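Local coordinates for fiber protein (Human adenovirus 14, PDB 3F0Y), which forms the trimeric knob that tips the viral fiber and probably engages cell-surface receptors such as CD46 during attachment, at residues N13-V21 and L99-M107; M31-I42 and F55-F65. All coordinates share one frame; numbering follows the deposited sequence.

Contact 1: residues N13-V21 and L99-M107; sequences NINTLWTGV and LNHKSGQNM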
loop_
_atom_site.group_PDB
_atom_site.type_symbol
_atom_site.label_atom_id
_atom_site.label_comp_id
_atom_site.label_asym_id
_atom_site.label_seq_id
_atom_site.Cartn_x
_atom_site.Cartn_y
_atom_site.Cartn_z
ATOM N N ASN A 13 15.179 10.714 11.053
ATOM C CA ASN A 13 14.146 10.771 12.088
ATOM C C ASN A 13 13.101 11.867 11.863
ATOM O O ASN A 13 11.950 11.705 12.268
ATOM C CB ASN A 13 14.779 10.950 13.471
ATOM C CG ASN A 13 15.548 9.723 13.932
ATOM O OD1 ASN A 13 15.132 8.586 13.701
ATOM N ND2 ASN A 13 16.674 9.950 14.596
ATOM N N ILE A 14 13.497 12.970 11.227
ATOM C CA ILE A 14 12.564 14.069 10.942
ATOM C C ILE A 14 11.652 13.831 9.727
ATOM O O ILE A 14 10.760 14.637 9.468
ATOM C CB ILE A 14 13.283 15.438 10.787
ATOM C CG1 ILE A 14 14.250 15.441 9.597
ATOM C CG2 ILE A 14 14.010 15.798 12.076
ATOM C CD1 ILE A 14 14.454 16.810 8.981
ATOM N N ASN A 15 11.877 12.744 8.988
ATOM C CA ASN A 15 10.970 12.352 7.901
ATOM C C ASN A 15 9.734 11.615 8.417
ATOM O O ASN A 15 8.816 11.335 7.647
ATOM C CB ASN A 15 11.687 11.475 6.866
ATOM C CG ASN A 15 12.670 12.255 6.014
ATOM O OD1 ASN A 15 12.385 13.369 5.571
ATOM N ND2 ASN A 15 13.832 11.663 5.766
ATOM N N THR A 16 9.729 11.295 9.710
ATOM C CA THR A 16 8.597 10.649 10.363
ATOM C C THR A 16 7.955 11.600 11.368
ATOM O O THR A 16 8.650 12.274 12.124
ATOM C CB THR A 16 9.042 9.376 11.109
ATOM O OG1 THR A 16 9.458 8.388 10.162
ATOM C CG2 THR A 16 7.910 8.811 11.960
ATOM N N LEU A 17 6.626 11.658 11.347
ATOM C CA LEU A 17 5.844 12.334 12.373
ATOM C C LEU A 17 4.865 11.295 12.897
ATOM O O LEU A 17 4.011 10.822 12.149
ATOM C CB LEU A 17 5.098 13.528 11.774
ATOM C CG LEU A 17 4.314 14.424 12.733
ATOM C CD1 LEU A 17 5.234 15.039 13.778
ATOM C CD2 LEU A 17 3.577 15.509 11.957
ATOM N N TRP A 18 4.998 10.916 14.167
ATOM C CA TRP A 18 4.224 9.790 14.688
ATOM C C TRP A 18 3.850 9.904 16.165
ATOM O O TRP A 18 4.237 10.852 16.847
ATOM C CB TRP A 18 4.960 8.469 14.394
ATOM C CG TRP A 18 6.165 8.168 15.244
ATOM C CD1 TRP A 18 6.862 9.034 16.035
ATOM C CD2 TRP A 18 6.829 6.902 15.358
ATOM N NE1 TRP A 18 7.902 8.384 16.649
ATOM C CE2 TRP A 18 7.911 7.075 16.245
ATOM C CE3 TRP A 18 6.609 5.638 14.798
ATOM C CZ2 TRP A 18 8.774 6.032 16.586
ATOM C CZ3 TRP A 18 7.465 4.601 15.137
ATOM C CH2 TRP A 18 8.537 4.806 16.025
ATOM N N THR A 19 3.084 8.922 16.633
ATOM C CA THR A 19 2.626 8.847 18.019
ATOM C C THR A 19 3.600 8.085 18.915
ATOM O O THR A 19 3.447 8.082 20.138
ATOM C CB THR A 19 1.289 8.092 18.093
ATOM O OG1 THR A 19 1.447 6.801 17.490
ATOM C CG2 THR A 19 0.193 8.859 17.375
ATOM N N GLY A 20 4.581 7.425 18.303
ATOM C CA GLY A 20 5.442 6.482 19.005
ATOM C C GLY A 20 4.803 5.107 19.001
ATOM O O GLY A 20 3.619 4.965 18.678
ATOM N N VAL A 21 5.585 4.094 19.359
ATOM C CA VAL A 21 5.114 2.712 19.367
ATOM C C VAL A 21 4.512 2.351 20.725
ATOM O O VAL A 21 5.149 2.545 21.760
ATOM C CB VAL A 21 6.259 1.730 19.051
ATOM C CG1 VAL A 21 5.749 0.298 19.028
ATOM C CG2 VAL A 21 6.912 2.085 17.725
ATOM N N LEU A 99 1.821 14.848 17.954
ATOM C CA LEU A 99 2.782 14.019 17.243
ATOM C C LEU A 99 4.155 14.677 17.314
ATOM O O LEU A 99 4.264 15.898 17.455
ATOM C CB LEU A 99 2.377 13.852 15.777
ATOM C CG LEU A 99 0.994 13.262 15.496
ATOM C CD1 LEU A 99 0.653 13.412 14.020
ATOM C CD2 LEU A 99 0.926 11.802 15.924
ATOM N N ASN A 100 5.195 13.860 17.222
ATOM C CA ASN A 100 6.558 14.359 17.093
ATOM C C ASN A 100 7.371 13.387 16.241
ATOM O O ASN A 100 6.839 12.391 15.745
ATOM C CB ASN A 100 7.192 14.565 18.474
ATOM C CG ASN A 100 8.202 15.707 18.492
ATOM O OD1 ASN A 100 9.178 15.700 17.742
ATOM N ND2 ASN A 100 7.971 16.689 19.354
ATOM N N HIS A 101 8.654 13.683 16.064
ATOM C CA HIS A 101 9.522 12.878 15.214
ATOM C C HIS A 101 9.924 11.558 15.858
ATOM O O HIS A 101 9.643 11.311 17.032
ATOM C CB HIS A 101 10.767 13.682 14.836
ATOM C CG HIS A 101 10.475 14.851 13.951
ATOM N ND1 HIS A 101 9.730 14.738 12.798
ATOM C CD2 HIS A 101 10.833 16.153 14.042
ATOM C CE1 HIS A 101 9.638 15.920 12.219
ATOM N NE2 HIS A 101 10.299 16.796 12.954
ATOM N N LYS A 102 10.575 10.708 15.067
ATOM C CA LYS A 102 11.071 9.425 15.547
ATOM C C LYS A 102 12.235 9.623 16.512
ATOM O O LYS A 102 13.151 10.398 16.244
ATOM C CB LYS A 102 11.512 8.540 14.374
ATOM C CG LYS A 102 12.011 7.159 14.786
ATOM C CD LYS A 102 12.370 6.309 13.580
ATOM C CE LYS A 102 13.248 5.123 13.965
ATOM N NZ LYS A 102 12.565 4.174 14.886
ATOM N N SER A 103 12.172 8.925 17.638
ATOM C CA SER A 103 13.279 8.850 18.583
ATOM C C SER A 103 13.292 7.436 19.142
ATOM O O SER A 103 12.692 7.158 20.181
ATOM C CB SER A 103 13.113 9.880 19.700
ATOM O OG SER A 103 14.155 9.763 20.652
ATOM N N GLY A 104 13.963 6.537 18.429
ATOM C CA GLY A 104 13.854 5.113 18.707
ATOM C C GLY A 104 12.425 4.654 18.456
ATOM O O GLY A 104 11.847 4.957 17.409
ATOM N N GLN A 105 11.848 3.948 19.425
ATOM C CA GLN A 105 10.459 3.486 19.337
ATOM C C GLN A 105 9.470 4.506 19.905
ATOM O O GLN A 105 8.267 4.237 19.976
ATOM C CB GLN A 105 10.303 2.154 20.078
ATOM C CG GLN A 105 11.187 1.040 19.537
ATOM C CD GLN A 105 10.843 0.666 18.110
ATOM O OE1 GLN A 105 11.685 0.744 17.215
ATOM N NE2 GLN A 105 9.598 0.268 17.887
ATOM N N ASN A 106 9.977 5.674 20.290
ATOM C CA ASN A 106 9.181 6.700 20.950
ATOM C C ASN A 106 9.157 7.987 20.146
ATOM O O ASN A 106 9.827 8.101 19.119
ATOM C CB ASN A 106 9.760 6.983 22.338
ATOM C CG ASN A 106 9.932 5.725 23.162
ATOM O OD1 ASN A 106 9.063 4.853 23.177
ATOM N ND2 ASN A 106 11.060 5.625 23.857
ATOM N N MET A 107 8.380 8.954 20.620
ATOM C CA MET A 107 8.364 10.286 20.033
ATOM C C MET A 107 9.561 11.087 20.531
ATOM O O MET A 107 10.003 10.913 21.669
ATOM C CB MET A 107 7.087 11.028 20.419
ATOM C CG MET A 107 5.816 10.403 19.899
ATOM S SD MET A 107 4.375 11.380 20.355
ATOM C CE MET A 107 4.275 11.020 22.107
HETATM O O HOH W 1 15.664 7.062 16.118
#

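Contact 2: residues M31-I42 and F55-F65; sequences MDSSESNDCKLI and FVYVIGVSNNF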
loop_
_atom_site.group_PDB
_atom_site.type_symbol
_atom_site.label_atom_id
_atom_site.label_comp_id
_atom_site.label_asym_id
_atom_site.label_seq_id
_atom_site.Cartn_x
_atom_site.Cartn_y
_atom_site.Cartn_z
ATOM N N MET A 31 -14.357 7.250 21.293
ATOM C CA MET A 31 -15.814 7.205 21.437
ATOM C C MET A 31 -16.372 8.494 22.035
ATOM O O MET A 31 -15.752 9.105 22.908
ATOM C CB MET A 31 -16.225 6.024 22.312
ATOM C CG MET A 31 -15.747 4.682 21.801
ATOM S SD MET A 31 -16.365 3.311 22.788
ATOM C CE MET A 31 -15.573 3.619 24.359
ATOM N N ASP A 32 -17.552 8.889 21.565
ATOM C CA ASP A 32 -18.231 10.083 22.070
ATOM C C ASP A 32 -18.676 9.868 23.519
ATOM O O ASP A 32 -18.603 10.786 24.341
ATOM C CB ASP A 32 -19.438 10.431 21.186
ATOM C CG ASP A 32 -19.803 11.912 21.237
ATOM O OD1 ASP A 32 -19.700 12.529 22.318
ATOM O OD2 ASP A 32 -20.200 12.459 20.185
ATOM N N SER A 33 -19.115 8.650 23.827
ATOM C CA SER A 33 -19.562 8.296 25.178
ATOM C C SER A 33 -18.444 8.346 26.226
ATOM O O SER A 33 -18.724 8.477 27.417
ATOM C CB SER A 33 -20.194 6.902 25.179
ATOM O OG SER A 33 -19.239 5.907 24.852
ATOM N N SER A 34 -17.191 8.236 25.786
ATOM C CA SER A 34 -16.047 8.283 26.696
ATOM C C SER A 34 -15.841 9.683 27.271
ATOM O O SER A 34 -16.140 10.682 26.615
ATOM C CB SER A 34 -14.772 7.829 25.982
ATOM O OG SER A 34 -14.881 6.482 25.568
ATOM N N GLU A 35 -15.338 9.740 28.500
ATOM C CA GLU A 35 -15.026 11.009 29.164
ATOM C C GLU A 35 -13.524 11.185 29.414
ATOM O O GLU A 35 -13.095 12.190 29.982
ATOM C CB GLU A 35 -15.810 11.111 30.471
ATOM C CG GLU A 35 -17.305 11.271 30.242
ATOM C CD GLU A 35 -18.128 11.040 31.488
ATOM O OE1 GLU A 35 -17.661 11.375 32.596
ATOM O OE2 GLU A 35 -19.254 10.523 31.351
ATOM N N SER A 36 -12.738 10.201 28.984
ATOM C CA SER A 36 -11.282 10.283 28.988
ATOM C C SER A 36 -10.770 9.417 27.838
ATOM O O SER A 36 -11.569 8.834 27.102
ATOM C CB SER A 36 -10.721 9.806 30.329
ATOM O OG SER A 36 -11.058 8.454 30.575
ATOM N N ASN A 37 -9.450 9.336 27.677
ATOM C CA ASN A 37 -8.862 8.531 26.606
ATOM C C ASN A 37 -9.253 7.067 26.754
ATOM O O ASN A 37 -9.138 6.495 27.840
ATOM C CB ASN A 37 -7.335 8.663 26.589
ATOM C CG ASN A 37 -6.870 10.053 26.193
ATOM O OD1 ASN A 37 -7.674 10.918 25.843
ATOM N ND2 ASN A 37 -5.562 10.276 26.250
ATOM N N ASP A 38 -9.719 6.473 25.657
ATOM C CA ASP A 38 -10.238 5.102 25.673
ATOM C C ASP A 38 -9.425 4.117 24.823
ATOM O O ASP A 38 -9.725 2.925 24.805
ATOM C CB ASP A 38 -11.715 5.083 25.247
ATOM C CG ASP A 38 -11.964 5.783 23.916
ATOM O OD1 ASP A 38 -10.997 6.032 23.163
ATOM O OD2 ASP A 38 -13.137 6.091 23.624
ATOM N N CYS A 39 -8.400 4.608 24.126
ATOM C CA CYS A 39 -7.577 3.748 23.278
ATOM C C CYS A 39 -6.232 4.381 22.939
ATOM O O CYS A 39 -6.001 5.566 23.193
ATOM C CB CYS A 39 -8.318 3.414 21.979
ATOM S SG CYS A 39 -8.541 4.823 20.876
ATOM N N LYS A 40 -5.350 3.569 22.367
ATOM C CA LYS A 40 -4.086 4.048 21.824
ATOM C C LYS A 40 -4.218 4.143 20.307
ATOM O O LYS A 40 -4.417 3.130 19.637
ATOM C CB LYS A 40 -2.949 3.090 22.174
ATOM C CG LYS A 40 -2.800 2.789 23.653
ATOM C CD LYS A 40 -1.757 1.707 23.877
ATOM C CE LYS A 40 -1.735 1.239 25.322
ATOM N NZ LYS A 40 -0.598 0.313 25.578
ATOM N N LEU A 41 -4.131 5.360 19.775
ATOM C CA LEU A 41 -4.057 5.561 18.333
ATOM C C LEU A 41 -2.588 5.509 17.945
ATOM O O LEU A 41 -1.790 6.326 18.407
ATOM C CB LEU A 41 -4.665 6.907 17.931
ATOM C CG LEU A 41 -4.677 7.244 16.435
ATOM C CD1 LEU A 41 -5.600 6.302 15.672
ATOM C CD2 LEU A 41 -5.090 8.692 16.216
ATOM N N ILE A 42 -2.233 4.530 17.118
ATOM C CA ILE A 42 -0.886 4.422 16.580
ATOM C C ILE A 42 -0.916 5.013 15.174
ATOM O O ILE A 42 -1.536 4.451 14.272
ATOM C CB ILE A 42 -0.392 2.958 16.535
ATOM C CG1 ILE A 42 -0.632 2.256 17.878
ATOM C CG2 ILE A 42 1.088 2.908 16.175
ATOM C CD1 ILE A 42 0.039 2.927 19.061
ATOM N N PHE A 55 0.253 5.468 8.179
ATOM C CA PHE A 55 0.240 4.112 8.710
ATOM C C PHE A 55 -0.484 4.170 10.054
ATOM O O PHE A 55 0.027 4.760 11.007
ATOM C CB PHE A 55 1.696 3.661 8.868
ATOM C CG PHE A 55 1.882 2.311 9.505
ATOM C CD1 PHE A 55 1.929 1.162 8.726
ATOM C CD2 PHE A 55 2.086 2.197 10.877
ATOM C CE1 PHE A 55 2.138 -0.083 9.305
ATOM C CE2 PHE A 55 2.292 0.954 11.462
ATOM C CZ PHE A 55 2.322 -0.185 10.676
ATOM N N VAL A 56 -1.683 3.591 10.122
ATOM C CA VAL A 56 -2.560 3.817 11.274
ATOM C C VAL A 56 -3.289 2.566 11.773
ATOM O O VAL A 56 -3.763 1.745 10.987
ATOM C CB VAL A 56 -3.594 4.935 10.969
ATOM C CG1 VAL A 56 -4.585 4.489 9.895
ATOM C CG2 VAL A 56 -4.319 5.367 12.240
ATOM N N TYR A 57 -3.353 2.428 13.093
ATOM C CA TYR A 57 -4.208 1.430 13.728
ATOM C C TYR A 57 -4.529 1.840 15.155
ATOM O O TYR A 57 -3.961 2.801 15.682
ATOM C CB TYR A 57 -3.584 0.029 13.688
ATOM C CG TYR A 57 -2.244 -0.118 14.375
ATOM C CD1 TYR A 57 -1.084 0.379 13.793
ATOM C CD2 TYR A 57 -2.132 -0.786 15.593
ATOM C CE1 TYR A 57 0.149 0.236 14.411
ATOM C CE2 TYR A 57 -0.901 -0.937 16.219
ATOM C CZ TYR A 57 0.235 -0.423 15.622
ATOM O OH TYR A 57 1.461 -0.564 16.227
ATOM N N VAL A 58 -5.459 1.117 15.768
ATOM C CA VAL A 58 -5.896 1.416 17.122
ATOM C C VAL A 58 -5.681 0.212 18.027
ATOM O O VAL A 58 -5.838 -0.932 17.604
ATOM C CB VAL A 58 -7.380 1.847 17.158
ATOM C CG1 VAL A 58 -7.596 3.062 16.275
ATOM C CG2 VAL A 58 -8.290 0.711 16.728
ATOM N N ILE A 59 -5.291 0.484 19.268
ATOM C CA ILE A 59 -5.206 -0.537 20.301
ATOM C C ILE A 59 -6.135 -0.099 21.426
ATOM O O ILE A 59 -5.900 0.924 22.069
ATOM C CB ILE A 59 -3.772 -0.704 20.834
ATOM C CG1 ILE A 59 -2.807 -1.020 19.688
ATOM C CG2 ILE A 59 -3.720 -1.804 21.890
ATOM C CD1 ILE A 59 -1.358 -0.968 20.086
ATOM N N GLY A 60 -7.201 -0.863 21.636
ATOM C CA GLY A 60 -8.230 -0.498 22.598
ATOM C C GLY A 60 -7.762 -0.624 24.035
ATOM O O GLY A 60 -6.960 -1.501 24.361
ATOM N N VAL A 61 -8.268 0.260 24.891
ATOM C CA VAL A 61 -7.898 0.280 26.306
ATOM C C VAL A 61 -9.128 0.190 27.208
ATOM O O VAL A 61 -9.190 -0.677 28.079
ATOM C CB VAL A 61 -7.089 1.546 26.653
ATOM C CG1 VAL A 61 -6.791 1.602 28.145
ATOM C CG2 VAL A 61 -5.796 1.583 25.839
ATOM N N SER A 62 -10.102 1.076 26.997
ATOM C CA SER A 62 -11.313 1.093 27.822
ATOM C C SER A 62 -12.178 -0.136 27.548
ATOM O O SER A 62 -12.176 -0.677 26.439
ATOM C CB SER A 62 -12.126 2.375 27.598
ATOM O OG SER A 62 -12.965 2.279 26.459
ATOM N N ASN A 63 -12.913 -0.574 28.567
ATOM C CA ASN A 63 -13.791 -1.731 28.434
ATOM C C ASN A 63 -14.845 -1.520 27.350
ATOM O O ASN A 63 -15.056 -2.391 26.507
ATOM C CB ASN A 63 -14.477 -2.046 29.764
ATOM C CG ASN A 63 -15.384 -3.259 29.675
ATOM O OD1 ASN A 63 -16.587 -3.168 29.926
ATOM N ND2 ASN A 63 -14.814 -4.399 29.297
ATOM N N ASN A 64 -15.496 -0.359 27.376
ATOM C CA ASN A 64 -16.552 -0.048 26.413
ATOM C C ASN A 64 -16.059 -0.045 24.971
ATOM O O ASN A 64 -16.771 -0.495 24.072
ATOM C CB ASN A 64 -17.214 1.294 26.745
ATOM C CG ASN A 64 -18.157 1.205 27.936
ATOM O OD1 ASN A 64 -18.404 0.124 28.473
ATOM N ND2 ASN A 64 -18.692 2.348 28.349
ATOM N N PHE A 65 -14.847 0.459 24.750
ATOM C CA PHE A 65 -14.253 0.437 23.415
ATOM C C PHE A 65 -13.900 -0.986 22.990
ATOM O O PHE A 65 -14.198 -1.394 21.867
ATOM C CB PHE A 65 -13.010 1.323 23.343
ATOM C CG PHE A 65 -12.425 1.418 21.965
ATOM C CD1 PHE A 65 -13.036 2.196 20.994
ATOM C CD2 PHE A 65 -11.280 0.710 21.632
ATOM C CE1 PHE A 65 -12.508 2.280 19.712
ATOM C CE2 PHE A 65 -10.743 0.787 20.351
ATOM C CZ PHE A 65 -11.358 1.577 19.392
HETATM O O HOH W 2 -17.720 4.811 27.144
#

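Contact 1: residues N13-V21 and L99-M107
The indole of Trp-18 lies across the type II' turn from Ser-103 to Asn-106, with Gly-104 O at its edge, 3.4 Å from CZ2. With CG between the backbone N and the carbonyl carbon (chi1 75°), the ring has Gly-20 CA over the centre of one face, and Thr-16 CG2 and Lys-102 CB toward the rim of the other. Trp-18 NE1 donates to Asn-106 O at 3.1 Å, a bent bond from above the carbonyl plane. Ser-103 N reaches that oxygen from the opposite face, and Asn-106 N bonds to Ser-103 O to close the turn. The 102-107 hairpin is thereby held beside strand 16-18, which pairs with strand 39-48.

Toward the start of strand 16-18, His-101 ND1 makes a nearly straight 2.8 Å bond to Thr-16 O, in the imidazole plane. Ile-14 CA covers one face of this ring in a CH-pi contact, 3.6 Å from its centroid. Trp-18 and Asn-100 exchange backbone hydrogen bonds as an antiparallel pair, and Val-21 N bonds Gln-105 O at 2.8 Å beyond the strand.

Lys-102 runs past Asn-13, then bends to give NZ to Gly-104 O at 2.7 Å and, in a salt bridge, to Asp-207 of the second subunit. Thr-113 N bonds His-101 NE2, so the imidazole is probably neutral, protonated on ND1; the lysine's charge is probably balanced across the subunit boundary.

Contact 2: residues M31-I42 and F55-F65
Ile-42 sets its CB over one face of the Tyr-57 ring, 3.6 Å from the centroid, a CH-pi contact between cross-strand partners. Tyr-57 CG stands between its backbone N and carbonyl carbon (chi1 60°), which lays the ring against Ile-42 across the strand pair; Ile-42 CG2 meets CE1 while CG1 spreads toward CE2. Ile-42 CG1 also meets Ile-59 CD1 at 4.0 Å. The backbones pair both ways here, as they do again at Lys-40 and Ile-59.

Lys-40 lies on the same face of the sheet. Its side chain crosses that of Val-61 at about a right angle, CG against CG2, and the extended chain carries NZ to Pro-23 O and Asn-22 OD1.

At the far end Met-31, bent at chi3, curls its CE against Phe-65 CB at 3.6 Å. Its SD stands at the ring edge, 5.3 Å from the Phe-65 centroid, a Met-aromatic contact, whereas Cys-39 places CB over a face of that ring. Asp-38 organises the loop: OD2 takes Met-31 N on its syn lone pair at 2.9 Å and Ser-34 OG on the anti side at 2.6 Å. Asp-38 O accepts from Val-61 N and, at 2.9 Å, Ser-62 N. Ser-62 OG in turn caps helix 63-66 by accepting from Phe-65 N.

Asp-38 and Cys-39 form a classic beta bulge opposite Cys-28. On the other face of this hairpin, Leu-41, Val-56 and Val-58 pack on Trp-177 of strand 171-180, in the second sheet of the knob's beta sandwich, while Tyr-57 and Ile-59 touch the second subunit.

In the fold
From the N terminus, the chain runs through strand 16-18, outermost in one sheet of this chain, and on through a loop to strand 39-48. Strand 51-60 returns alongside it, and contact 2 joins the end of this hairpin away from its turn, with the loop before it and helix 63-66 after it, closing a loop of 12 residues. The chain then passes through strand 73-82 of the other sheet before residues 99-107 come back to 13-21. Contact 1 thus closes a loop of 77 residues, with contact 2 nested wholly inside. The two meet where Thr-19, just past strand 16-18, packs on Leu-41 and Ile-42 of strand 39-48, and both border the second subunit.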